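Local atomic coordinates of aminoacyl-tRNA synthetase-interacting multifunctional protein p43 (Plasmodium vivax, PDB entry 6IPA), a protein that probably binds tRNA through its C-terminal EMAP II-like domain, as an auxiliary factor that associates with aminoacyl-tRNA synthetases in the malaria parasite. Residues A[68-73]-A[78-83]; A[102-107]-A[115-120]; A[91-96]-A[127-132]; A[41-46]-A[142-147]. All blocks are in the same frame, centred on the assembly; numbering follows the deposited sequence.

Interaction 1 (A[68-73]-A[78-83])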
loop_
_atom_site.group_PDB
_atom_site.type_symbol
_atom_site.label_atom_id
_atom_site.label_comp_id
_atom_site.label_asym_id
_atom_site.label_seq_id
_atom_site.Cartn_x
_atom_site.Cartn_y
_atom_site.Cartn_z
ATOM N N LEU A 68 -2.676 -0.635 12.573
ATOM C CA LEU A 68 -1.217 -0.660 12.352
ATOM C C LEU A 68 -0.549 0.637 12.621
ATOM O O LEU A 68 -1.118 1.680 12.395
ATOM C CB LEU A 68 -0.851 -1.038 10.921
ATOM C CG LEU A 68 -1.060 -2.505 10.592
ATOM C CD1 LEU A 68 -2.524 -2.928 10.784
ATOM C CD2 LEU A 68 -0.536 -2.762 9.177
ATOM N N LYS A 69 0.697 0.557 13.072
ATOM C CA LYS A 69 1.535 1.730 13.255
ATOM C C LYS A 69 2.688 1.569 12.276
ATOM O O LYS A 69 3.415 0.584 12.324
ATOM C CB LYS A 69 2.012 1.871 14.712
ATOM C CG LYS A 69 0.883 2.245 15.660
ATOM C CD LYS A 69 1.390 2.434 17.086
ATOM C CE LYS A 69 0.254 2.631 18.088
ATOM N NZ LYS A 69 -0.354 3.978 17.894
ATOM N N ILE A 70 2.822 2.510 11.353
ATOM C CA ILE A 70 3.732 2.296 10.258
ATOM C C ILE A 70 4.608 3.521 10.043
ATOM O O ILE A 70 4.120 4.620 9.916
ATOM C CB ILE A 70 2.982 1.912 8.979
ATOM C CG1 ILE A 70 1.864 0.881 9.259
ATOM C CG2 ILE A 70 3.975 1.313 8.017
ATOM C CD1 ILE A 70 1.331 0.221 7.997
ATOM N N ASN A 71 5.909 3.325 10.111
ATOM C CA ASN A 71 6.894 4.392 9.936
ATOM C C ASN A 71 7.096 4.548 8.444
ATOM O O ASN A 71 7.561 3.595 7.769
ATOM C CB ASN A 71 8.203 3.967 10.586
ATOM C CG ASN A 71 9.336 4.854 10.223
ATOM O OD1 ASN A 71 9.190 5.827 9.445
ATOM N ND2 ASN A 71 10.500 4.523 10.739
ATOM N N VAL A 72 6.709 5.709 7.917
ATOM C CA VAL A 72 6.815 5.953 6.481
ATOM C C VAL A 72 7.767 7.141 6.235
ATOM O O VAL A 72 7.704 7.795 5.211
ATOM C CB VAL A 72 5.465 6.219 5.819
ATOM C CG1 VAL A 72 4.662 4.966 5.642
ATOM C CG2 VAL A 72 4.673 7.188 6.633
ATOM N N GLY A 73 8.660 7.404 7.178
ATOM C CA GLY A 73 9.738 8.336 6.981
ATOM C C GLY A 73 9.402 9.657 7.560
ATOM O O GLY A 73 10.208 10.548 7.484
ATOM N N ARG A 78 2.734 6.597 11.309
ATOM C CA ARG A 78 1.309 6.798 11.060
ATOM C C ARG A 78 0.499 5.666 11.630
ATOM O O ARG A 78 1.015 4.598 11.860
ATOM C CB ARG A 78 0.994 6.858 9.562
ATOM C CG ARG A 78 1.291 8.157 8.846
ATOM C CD ARG A 78 0.672 8.142 7.430
ATOM N NE ARG A 78 1.226 9.201 6.587
ATOM C CZ ARG A 78 0.831 9.507 5.342
ATOM N NH1 ARG A 78 -0.152 8.869 4.730
ATOM N NH2 ARG A 78 1.456 10.482 4.698
ATOM N N ASP A 79 -0.786 5.935 11.814
ATOM C CA ASP A 79 -1.801 4.980 12.214
ATOM C C ASP A 79 -2.599 4.651 10.974
ATOM O O ASP A 79 -3.227 5.528 10.394
ATOM C CB ASP A 79 -2.739 5.610 13.244
ATOM C CG ASP A 79 -2.084 5.765 14.633
ATOM O OD1 ASP A 79 -1.629 4.736 15.218
ATOM O OD2 ASP A 79 -2.059 6.915 15.144
ATOM N N ILE A 80 -2.557 3.391 10.570
ATOM C CA ILE A 80 -3.269 2.914 9.406
ATOM C C ILE A 80 -4.057 1.662 9.832
ATOM O O ILE A 80 -3.471 0.709 10.366
ATOM C CB ILE A 80 -2.272 2.548 8.259
ATOM C CG1 ILE A 80 -1.613 3.800 7.650
ATOM C CG2 ILE A 80 -2.942 1.775 7.137
ATOM C CD1 ILE A 80 -0.356 3.528 6.823
ATOM N N CYS A 81 -5.364 1.651 9.566
ATOM C CA CYS A 81 -6.167 0.406 9.650
ATOM C C CYS A 81 -6.004 -0.553 8.430
ATOM O O CYS A 81 -5.684 -0.129 7.321
ATOM C CB CYS A 81 -7.653 0.740 9.849
ATOM S SG CYS A 81 -8.053 1.386 11.506
ATOM N N SER A 82 -6.232 -1.851 8.654
ATOM C CA SER A 82 -6.232 -2.833 7.571
ATOM C C SER A 82 -7.233 -3.945 7.845
ATOM O O SER A 82 -7.350 -4.442 8.980
ATOM C CB SER A 82 -4.851 -3.442 7.403
ATOM O OG SER A 82 -4.816 -4.266 6.252
ATOM N N GLY A 83 -7.910 -4.365 6.781
ATOM C CA GLY A 83 -8.914 -5.402 6.842
ATOM C C GLY A 83 -8.328 -6.757 6.547
ATOM O O GLY A 83 -8.885 -7.517 5.775
HETATM O O HOH W 1 -2.911 2.098 14.559
#
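Leu-68 pairs with Ile-80, Lys-69 with Asp-79 and Ile-70 with Arg-78 in an antiparallel beta hairpin edging the four-stranded sheet of the OB-fold tRNA-binding domain. Both ends of the ladder are doubly bonded: Leu-68 N reaches Ile-80 O at 2.7 Å, and Ile-70 N meets Arg-78 O in the carbonyl plane at 2.8 Å. At the non-hydrogen-bonded pair between them, Lys-69 CA comes within 3.2 Å of Arg-78 O as a CA-H...O contact. The tight face carries Leu-68, Ile-70, Arg-78 and Ile-80. Here Ile-70 and Ile-80 cross at about a right angle and touch through their CD1 methyls (3.9 Å); Ile-70 also packs on Val-98, and Ile-80 on Val-100. Val-72 CG2 lies across the extended chain of Arg-78, 4.0 Å from its NE, while the guanidinium goes on to Glu-74 and the carbonyls of Ala-102 and His-115. The other face is looser and polar. Lys-69 and Asp-79 run side by side there; the lysine's last bend (chi4 -72°) brings NZ to the syn lone pair of Asp-79 OD1 in a 3.1 Å salt bridge. The same OD1 accepts from water 1 (O at 3.0 Å), whose other proton goes to Leu-68 O.

Interaction 2 (A[102-107]-A[115-120])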
loop_
_atom_site.group_PDB
_atom_site.type_symbol
_atom_site.label_atom_id
_atom_site.label_comp_id
_atom_site.label_asym_id
_atom_site.label_seq_id
_atom_site.Cartn_x
_atom_site.Cartn_y
_atom_site.Cartn_z
ATOM N N ALA A 102 0.272 6.687 0.496
ATOM C CA ALA A 102 0.337 7.769 1.494
ATOM C C ALA A 102 -0.604 8.950 1.353
ATOM O O ALA A 102 -0.892 9.630 2.332
ATOM C CB ALA A 102 1.767 8.276 1.544
ATOM N N ASN A 103 -1.109 9.214 0.150
ATOM C CA ASN A 103 -1.811 10.483 -0.114
ATOM C C ASN A 103 -3.317 10.464 -0.125
ATOM O O ASN A 103 -3.966 11.469 -0.482
ATOM C CB ASN A 103 -1.279 11.169 -1.363
ATOM C CG ASN A 103 -1.551 10.414 -2.663
ATOM O OD1 ASN A 103 -1.678 9.182 -2.705
ATOM N ND2 ASN A 103 -1.623 11.166 -3.743
ATOM N N LEU A 104 -3.887 9.343 0.298
ATOM C CA LEU A 104 -5.263 9.321 0.708
ATOM C C LEU A 104 -5.333 10.237 1.911
ATOM O O LEU A 104 -4.322 10.392 2.607
ATOM C CB LEU A 104 -5.619 7.930 1.139
ATOM C CG LEU A 104 -5.574 6.851 0.071
ATOM C CD1 LEU A 104 -5.610 5.477 0.732
ATOM C CD2 LEU A 104 -6.788 6.978 -0.829
ATOM N N LYS A 105 -6.510 10.804 2.183
ATOM C CA LYS A 105 -6.718 11.649 3.370
ATOM C C LYS A 105 -7.040 10.821 4.596
ATOM O O LYS A 105 -7.665 9.751 4.486
ATOM C CB LYS A 105 -7.883 12.653 3.175
ATOM C CG LYS A 105 -7.654 13.742 2.129
ATOM C CD LYS A 105 -8.185 15.126 2.522
ATOM C CE LYS A 105 -8.748 15.879 1.325
ATOM N NZ LYS A 105 -10.106 15.377 0.963
ATOM N N GLU A 106 -6.600 11.329 5.756
ATOM C CA GLU A 106 -6.933 10.763 7.058
ATOM C C GLU A 106 -8.449 10.609 7.153
ATOM O O GLU A 106 -9.207 11.517 6.743
ATOM C CB GLU A 106 -6.442 11.657 8.214
ATOM C CG GLU A 106 -6.691 11.034 9.602
ATOM C CD GLU A 106 -5.810 11.590 10.742
ATOM O OE1 GLU A 106 -5.944 12.784 11.132
ATOM O OE2 GLU A 106 -4.999 10.819 11.288
ATOM N N LYS A 107 -8.867 9.451 7.658
ATOM C CA LYS A 107 -10.264 9.112 7.949
ATOM C C LYS A 107 -10.400 8.646 9.421
ATOM O O LYS A 107 -9.383 8.399 10.077
ATOM C CB LYS A 107 -10.710 8.010 6.999
ATOM C CG LYS A 107 -11.163 8.544 5.669
ATOM C CD LYS A 107 -11.715 7.421 4.816
ATOM C CE LYS A 107 -10.602 6.731 4.054
ATOM N NZ LYS A 107 -11.170 5.687 3.156
ATOM N N HIS A 115 -4.670 6.808 8.215
ATOM C CA HIS A 115 -4.110 7.753 7.252
ATOM C C HIS A 115 -3.200 7.058 6.250
ATOM O O HIS A 115 -2.017 6.925 6.495
ATOM C CB HIS A 115 -3.319 8.826 8.004
ATOM C CG HIS A 115 -2.781 9.898 7.123
ATOM N ND1 HIS A 115 -1.731 10.717 7.498
ATOM C CD2 HIS A 115 -3.133 10.281 5.871
ATOM C CE1 HIS A 115 -1.476 11.566 6.522
ATOM N NE2 HIS A 115 -2.299 11.309 5.523
ATOM N N GLY A 116 -3.769 6.633 5.127
ATOM C CA GLY A 116 -3.071 5.844 4.103
ATOM C C GLY A 116 -3.658 4.427 4.042
ATOM O O GLY A 116 -4.677 4.160 4.657
ATOM N N MET A 117 -3.048 3.518 3.287
ATOM C CA MET A 117 -3.484 2.106 3.291
ATOM C C MET A 117 -2.357 1.207 2.759
ATOM O O MET A 117 -1.521 1.633 1.994
ATOM C CB MET A 117 -4.801 1.894 2.513
ATOM C CG MET A 117 -4.631 1.497 1.051
ATOM S SD MET A 117 -6.074 1.610 -0.050
ATOM C CE MET A 117 -7.076 0.256 0.582
ATOM N N VAL A 118 -2.373 -0.059 3.156
ATOM C CA VAL A 118 -1.295 -0.980 2.863
ATOM C C VAL A 118 -1.723 -1.805 1.679
ATOM O O VAL A 118 -2.891 -2.195 1.599
ATOM C CB VAL A 118 -0.941 -1.871 4.074
ATOM C CG1 VAL A 118 0.084 -2.906 3.670
ATOM C CG2 VAL A 118 -0.439 -1.018 5.225
ATOM N N LEU A 119 -0.783 -2.030 0.750
ATOM C CA LEU A 119 -1.156 -2.536 -0.565
ATOM C C LEU A 119 -0.925 -4.041 -0.591
ATOM O O LEU A 119 0.062 -4.493 -0.014
ATOM C CB LEU A 119 -0.366 -1.851 -1.694
ATOM C CG LEU A 119 -0.429 -0.359 -2.100
ATOM C CD1 LEU A 119 0.552 0.113 -3.161
ATOM C CD2 LEU A 119 -1.807 0.007 -2.543
ATOM N N CYS A 120 -1.817 -4.783 -1.265
ATOM C CA CYS A 120 -1.782 -6.261 -1.302
ATOM C C CYS A 120 -2.178 -6.862 -2.630
ATOM O O CYS A 120 -2.920 -6.278 -3.410
ATOM C CB CYS A 120 -2.779 -6.882 -0.323
ATOM S SG CYS A 120 -2.716 -6.344 1.380
HETATM O O HOH W 2 -6.739 6.695 4.914
#
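His-115 lays its imidazole along the backbone of 104-106, and Leu-104 reaches over to Gly-116 and Met-117, so contact is made between the loops leading into and out of the 107-109/112-114 hairpin of the OB-fold domain. Peptide atoms approach the ring at van der Waals distance. Leu-104 O sits at the edge of the His-115 ring, in its plane, 3.5 Å from CD2; Glu-106 N is also near CD2, at 3.6 Å, but approaches obliquely. CG of His-115 stands anti to the backbone N (chi1 -176°), which carries the ring out to these peptide groups. Water 2 links the backbones: it accepts from Gly-116 N at 3.0 Å and lies 3.2 Å from Lys-105 O, to which it can donate. The apolar part rests on one methyl: Leu-104 CD1 lies 4.0 Å from Met-117 SD and is about as close to CB and CG of the same methionine. Charge enters from two sources, the Arg-78 guanidinium beside the ring and, at longer range, Glu-106 OE2, 5.0 Å from His-115 ND1, its carboxylate turned 58° from the ring. These would probably pull the imidazole's ionisation in opposing directions, the arginine disfavouring a second positive charge and the glutamate supporting one.

Interaction 3 (A[91-96]-A[127-132])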
loop_
_atom_site.group_PDB
_atom_site.type_symbol
_atom_site.label_atom_id
_atom_site.label_comp_id
_atom_site.label_asym_id
_atom_site.label_seq_id
_atom_site.Cartn_x
_atom_site.Cartn_y
_atom_site.Cartn_z
ATOM N N GLU A 91 1.889 -11.544 13.523
ATOM C CA GLU A 91 3.303 -11.715 13.194
ATOM C C GLU A 91 3.535 -11.783 11.665
ATOM O O GLU A 91 4.682 -11.680 11.206
ATOM C CB GLU A 91 3.888 -12.929 13.938
ATOM C CG GLU A 91 3.484 -14.299 13.396
ATOM C CD GLU A 91 2.107 -14.815 13.854
ATOM O OE1 GLU A 91 1.650 -14.563 14.999
ATOM O OE2 GLU A 91 1.487 -15.534 13.047
ATOM N N ASP A 92 2.462 -11.929 10.888
ATOM C CA ASP A 92 2.537 -11.904 9.421
ATOM C C ASP A 92 2.764 -10.507 8.840
ATOM O O ASP A 92 3.221 -10.354 7.705
ATOM C CB ASP A 92 1.241 -12.428 8.839
ATOM C CG ASP A 92 1.077 -13.868 9.071
ATOM O OD1 ASP A 92 2.085 -14.573 8.866
ATOM O OD2 ASP A 92 -0.029 -14.285 9.479
ATOM N N LEU A 93 2.409 -9.515 9.645
ATOM C CA LEU A 93 2.468 -8.140 9.314
ATOM C C LEU A 93 3.565 -7.408 10.110
ATOM O O LEU A 93 4.180 -6.438 9.594
ATOM C CB LEU A 93 1.112 -7.512 9.661
ATOM C CG LEU A 93 -0.182 -8.059 9.056
ATOM C CD1 LEU A 93 -1.404 -7.298 9.559
ATOM C CD2 LEU A 93 -0.122 -7.936 7.549
ATOM N N LEU A 94 3.790 -7.845 11.359
ATOM C CA LEU A 94 4.642 -7.107 12.265
ATOM C C LEU A 94 6.042 -6.984 11.685
ATOM O O LEU A 94 6.568 -7.902 11.078
ATOM C CB LEU A 94 4.686 -7.770 13.671
ATOM C CG LEU A 94 5.354 -6.940 14.777
ATOM C CD1 LEU A 94 4.551 -5.702 15.117
ATOM C CD2 LEU A 94 5.581 -7.731 16.043
ATOM N N HIS A 95 6.652 -5.824 11.837
ATOM C CA HIS A 95 8.048 -5.684 11.430
ATOM C C HIS A 95 8.327 -6.007 9.953
ATOM O O HIS A 95 9.448 -6.273 9.566
ATOM C CB HIS A 95 8.951 -6.470 12.387
ATOM C CG HIS A 95 9.019 -5.850 13.747
ATOM N ND1 HIS A 95 9.466 -6.526 14.870
ATOM C CD2 HIS A 95 8.666 -4.607 14.171
ATOM C CE1 HIS A 95 9.392 -5.726 15.914
ATOM N NE2 HIS A 95 8.920 -4.552 15.521
ATOM N N LYS A 96 7.293 -5.929 9.125
ATOM C CA LYS A 96 7.462 -5.951 7.667
ATOM C C LYS A 96 7.630 -4.530 7.119
ATOM O O LYS A 96 7.201 -3.530 7.732
ATOM C CB LYS A 96 6.263 -6.601 6.974
ATOM C CG LYS A 96 6.024 -8.048 7.341
ATOM C CD LYS A 96 7.162 -8.954 6.934
ATOM C CE LYS A 96 6.931 -10.342 7.527
ATOM N NZ LYS A 96 5.595 -10.921 7.141
ATOM N N ILE A 127 -4.828 -13.544 0.195
ATOM C CA ILE A 127 -4.354 -12.163 0.050
ATOM C C ILE A 127 -2.969 -12.066 0.673
ATOM O O ILE A 127 -2.781 -12.533 1.781
ATOM C CB ILE A 127 -5.358 -11.137 0.641
ATOM C CG1 ILE A 127 -4.927 -9.674 0.373
ATOM C CG2 ILE A 127 -5.581 -11.380 2.128
ATOM C CD1 ILE A 127 -5.860 -8.639 0.978
ATOM N N GLU A 128 -1.988 -11.523 -0.041
ATOM C CA GLU A 128 -0.647 -11.330 0.513
ATOM C C GLU A 128 -0.212 -9.880 0.360
ATOM O O GLU A 128 -0.716 -9.158 -0.509
ATOM C CB GLU A 128 0.394 -12.221 -0.174
ATOM C CG GLU A 128 0.099 -13.717 -0.196
ATOM C CD GLU A 128 0.129 -14.387 1.200
ATOM O OE1 GLU A 128 0.908 -13.951 2.095
ATOM O OE2 GLU A 128 -0.628 -15.372 1.388
ATOM N N LEU A 129 0.711 -9.448 1.208
ATOM C CA LEU A 129 1.257 -8.114 1.106
ATOM C C LEU A 129 2.163 -8.009 -0.114
ATOM O O LEU A 129 2.806 -8.983 -0.498
ATOM C CB LEU A 129 2.154 -7.821 2.304
ATOM C CG LEU A 129 1.627 -7.786 3.689
ATOM C CD1 LEU A 129 2.833 -7.646 4.578
ATOM C CD2 LEU A 129 0.753 -6.602 3.883
ATOM N N LEU A 130 2.262 -6.808 -0.675
ATOM C CA LEU A 130 3.312 -6.502 -1.692
ATOM C C LEU A 130 4.541 -6.242 -0.880
ATOM O O LEU A 130 4.436 -5.715 0.216
ATOM C CB LEU A 130 2.951 -5.288 -2.555
ATOM C CG LEU A 130 1.600 -5.371 -3.281
ATOM C CD1 LEU A 130 1.341 -4.103 -4.073
ATOM C CD2 LEU A 130 1.487 -6.628 -4.175
ATOM N N ALA A 131 5.680 -6.692 -1.359
ATOM C CA ALA A 131 6.908 -6.609 -0.591
ATOM C C ALA A 131 8.041 -5.947 -1.406
ATOM O O ALA A 131 8.262 -6.313 -2.588
ATOM C CB ALA A 131 7.339 -8.010 -0.132
ATOM N N PRO A 132 8.752 -4.982 -0.782
ATOM C CA PRO A 132 9.981 -4.429 -1.355
ATOM C C PRO A 132 11.090 -5.323 -1.034
ATOM O O PRO A 132 11.103 -5.820 0.038
ATOM C CB PRO A 132 10.208 -3.132 -0.565
ATOM C CG PRO A 132 9.462 -3.331 0.707
ATOM C CD PRO A 132 8.256 -4.151 0.326
#
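Leu-93 and Leu-129 bring together two backbones that stay well apart, their CA atoms 8.3 Å from each other. Residues 91-96 form an irregular loop that ends in a type II beta turn from Leu-93 to Lys-96, closed by Lys-96 N on Leu-93 O at 3.2 Å, just before strand 97-101. Residues 127-132 finish strand 126-129 and continue in an extended course to Pro-132. Mostly side chains bridge the interval, and Leu-129 contributes most of the contact. Its two methyls go to different partners. CD2 touches CD2 of Leu-93 at 4.0 Å, the two leucines crossing at about a right angle; CD1 lies 4.2 Å from Asp-92 O and equally far from Lys-96 CG. The lysine, bent about its CB-CG bond (chi2 -63°), arches back over its own turn, so that its methylenes border the leucine while NZ approaches Asp-92 O from above the carbonyl plane. Nearby polar ends are held by other residues: Asp-92 OD2 accepts from Asn-89 N, and Glu-128 OE1 forms a salt bridge with Lys-88. Leu-129 also packs on Val-98, and Leu-93 on Val-56. The arrangement belongs to the OB-fold domain, in which the loop before strand 97-101 packs on the end of strand 126-129.

Interaction 4 (A[41-46]-A[142-147])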
loop_
_atom_site.group_PDB
_atom_site.type_symbol
_atom_site.label_atom_id
_atom_site.label_comp_id
_atom_site.label_asym_id
_atom_site.label_seq_id
_atom_site.Cartn_x
_atom_site.Cartn_y
_atom_site.Cartn_z
ATOM N N ASP A 41 -6.745 8.325 -14.826
ATOM C CA ASP A 41 -5.865 7.106 -14.982
ATOM C C ASP A 41 -4.420 7.569 -15.204
ATOM O O ASP A 41 -3.904 7.578 -16.315
ATOM C CB ASP A 41 -6.326 6.133 -16.104
ATOM C CG ASP A 41 -5.359 4.917 -16.306
ATOM O OD1 ASP A 41 -4.503 4.668 -15.421
ATOM O OD2 ASP A 41 -5.441 4.204 -17.364
ATOM N N ASP A 42 -3.774 7.975 -14.132
ATOM C CA ASP A 42 -2.445 8.523 -14.257
ATOM C C ASP A 42 -1.759 8.121 -12.966
ATOM O O ASP A 42 -2.105 8.598 -11.880
ATOM C CB ASP A 42 -2.530 10.039 -14.442
ATOM C CG ASP A 42 -1.191 10.736 -14.349
ATOM O OD1 ASP A 42 -0.119 10.069 -14.418
ATOM O OD2 ASP A 42 -1.222 11.981 -14.197
ATOM N N ILE A 43 -0.790 7.234 -13.084
ATOM C CA ILE A 43 -0.217 6.659 -11.902
ATOM C C ILE A 43 0.768 7.597 -11.213
ATOM O O ILE A 43 1.094 7.404 -10.045
ATOM C CB ILE A 43 0.377 5.283 -12.195
ATOM C CG1 ILE A 43 0.844 4.636 -10.895
ATOM C CG2 ILE A 43 1.523 5.380 -13.195
ATOM C CD1 ILE A 43 1.156 3.182 -11.019
ATOM N N THR A 44 1.202 8.648 -11.899
ATOM C CA THR A 44 2.108 9.627 -11.285
ATOM C C THR A 44 1.414 10.322 -10.107
ATOM O O THR A 44 2.056 10.911 -9.246
ATOM C CB THR A 44 2.578 10.647 -12.332
ATOM O OG1 THR A 44 1.452 11.379 -12.821
ATOM C CG2 THR A 44 3.268 9.934 -13.505
ATOM N N ARG A 45 0.090 10.204 -10.068
ATOM C CA ARG A 45 -0.730 10.931 -9.113
ATOM C C ARG A 45 -0.835 10.246 -7.767
ATOM O O ARG A 45 -1.173 10.889 -6.787
ATOM C CB ARG A 45 -2.130 11.162 -9.676
ATOM C CG ARG A 45 -2.155 12.220 -10.753
ATOM C CD ARG A 45 -3.531 12.468 -11.357
ATOM N NE ARG A 45 -4.323 13.227 -10.426
ATOM C CZ ARG A 45 -5.598 13.550 -10.603
ATOM N NH1 ARG A 45 -6.270 13.205 -11.728
ATOM N NH2 ARG A 45 -6.208 14.228 -9.642
ATOM N N LEU A 46 -0.536 8.946 -7.739
ATOM C CA LEU A 46 -0.398 8.192 -6.511
ATOM C C LEU A 46 0.973 8.374 -5.925
ATOM O O LEU A 46 1.953 8.218 -6.608
ATOM C CB LEU A 46 -0.611 6.671 -6.749
ATOM C CG LEU A 46 -1.879 6.260 -7.476
ATOM C CD1 LEU A 46 -2.007 4.759 -7.489
ATOM C CD2 LEU A 46 -3.084 6.907 -6.846
ATOM N N ILE A 142 7.846 4.590 -4.554
ATOM C CA ILE A 142 7.903 3.448 -5.457
ATOM C C ILE A 142 7.267 3.878 -6.781
ATOM O O ILE A 142 6.122 4.395 -6.810
ATOM C CB ILE A 142 7.085 2.281 -4.887
ATOM C CG1 ILE A 142 7.589 1.849 -3.470
ATOM C CG2 ILE A 142 7.005 1.127 -5.872
ATOM C CD1 ILE A 142 9.074 1.536 -3.377
ATOM N N ILE A 143 8.006 3.684 -7.872
ATOM C CA ILE A 143 7.689 4.279 -9.173
ATOM C C ILE A 143 7.669 3.181 -10.216
ATOM O O ILE A 143 8.270 2.153 -9.996
ATOM C CB ILE A 143 8.759 5.330 -9.597
ATOM C CG1 ILE A 143 10.123 4.679 -9.877
ATOM C CG2 ILE A 143 8.939 6.411 -8.538
ATOM C CD1 ILE A 143 11.117 5.591 -10.598
ATOM N N CYS A 144 7.015 3.390 -11.348
ATOM C CA CYS A 144 7.090 2.431 -12.457
ATOM C C CYS A 144 8.320 2.619 -13.336
ATOM O O CYS A 144 9.093 3.569 -13.157
ATOM C CB CYS A 144 5.841 2.534 -13.330
ATOM S SG CYS A 144 4.374 2.247 -12.359
ATOM N N GLU A 145 8.444 1.777 -14.340
ATOM C CA GLU A 145 9.523 1.883 -15.292
ATOM C C GLU A 145 9.109 2.979 -16.265
ATOM O O GLU A 145 7.969 3.078 -16.661
ATOM C CB GLU A 145 9.808 0.561 -16.019
ATOM C CG GLU A 145 9.034 -0.663 -15.569
ATOM C CD GLU A 145 9.619 -1.995 -16.018
ATOM O OE1 GLU A 145 8.896 -2.833 -16.548
ATOM O OE2 GLU A 145 10.802 -2.232 -15.838
ATOM N N ASN A 146 10.067 3.807 -16.623
ATOM C CA ASN A 146 9.868 4.955 -17.531
ATOM C C ASN A 146 8.956 6.037 -16.977
ATOM O O ASN A 146 8.258 6.716 -17.730
ATOM C CB ASN A 146 9.348 4.477 -18.894
ATOM C CG ASN A 146 10.156 3.323 -19.435
ATOM O OD1 ASN A 146 11.349 3.172 -19.108
ATOM N ND2 ASN A 146 9.521 2.487 -20.249
ATOM N N MET A 147 8.947 6.181 -15.659
ATOM C CA MET A 147 8.115 7.182 -15.026
ATOM C C MET A 147 9.054 8.314 -14.664
ATOM O O MET A 147 10.234 8.103 -14.375
ATOM C CB MET A 147 7.388 6.612 -13.799
ATOM C CG MET A 147 6.544 7.627 -13.032
ATOM S SD MET A 147 5.685 7.053 -11.535
ATOM C CE MET A 147 4.586 5.847 -12.276
HETATM O O HOH W 3 4.717 6.395 -6.426
#
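Ile-43 and Thr-44, in the short 3-10 turn that leads into the first OB-fold strand, pack against the type II beta turn from Cys-144 to Met-147, around strand 143-144. The join is apolar and made by side chains, with a water between the backbones to one side. Ile-43 supplies two branches. CG1 stands anti to the backbone N (chi1 -174°) and carries CD1 to Cys-144 SG, 3.6 Å away, while CG2 faces CE of Met-147. Met-147 begins extended, with chi1 and chi2 both near 180°, and bends at its last torsion (chi3 -63°), which turns the terminal methyl onto the isoleucine; the two side chains cross at about a right angle. Farther back along the same chain, Met-147 CG rests 4.0 Å from Thr-44 CG2.

The threonine is set by its own neighbour. Asp-42 OD1 takes the Thr-44 hydroxyl, with OG1 at 2.6 Å, and the Thr-44 backbone N at 3.2 Å, both from the same face of the carboxylate plane. This Asx turn lies at the start of the 3-10 segment and leaves CG2 to meet the methionine. Water 3 lies between Ile-142 O and Leu-46 O; its bond to Leu-46 O, an oxygen that Arg-141 also binds, is weak. Tyr-182 of strand 179-182 touches both Ile-43 and Cys-144 and so extends the apolar patch. The contact joins the N-terminal lead-in of the OB fold to the C-terminal beta-rich part, consistent with the EMAP II-like architecture of an OB fold with a C-terminal extension.

From the N terminus, residues 41-46 open the longest loop, which interaction 4 closes nearly a hundred residues later and which encloses the other three contacts. Interaction 1 closes first, as a tight hairpin, before the rest begin. Interaction 3 then opens at 91-96, and interaction 2 is nested inside its loop; none cross. Interactions 1 and 2 touch through the hydrogen bond from His-115 N to Asp-79 O, and 2 and 3 meet where Leu-119 O faces Leu-130 N. Asn-103 ND2, hydrogen-bonded to Arg-45 O, connects 2 to 4. Interaction 2 is thus the hub: through its touches with the other three, the OB-fold hairpin, strand 126-129 and the N-terminal lead-in are tied together.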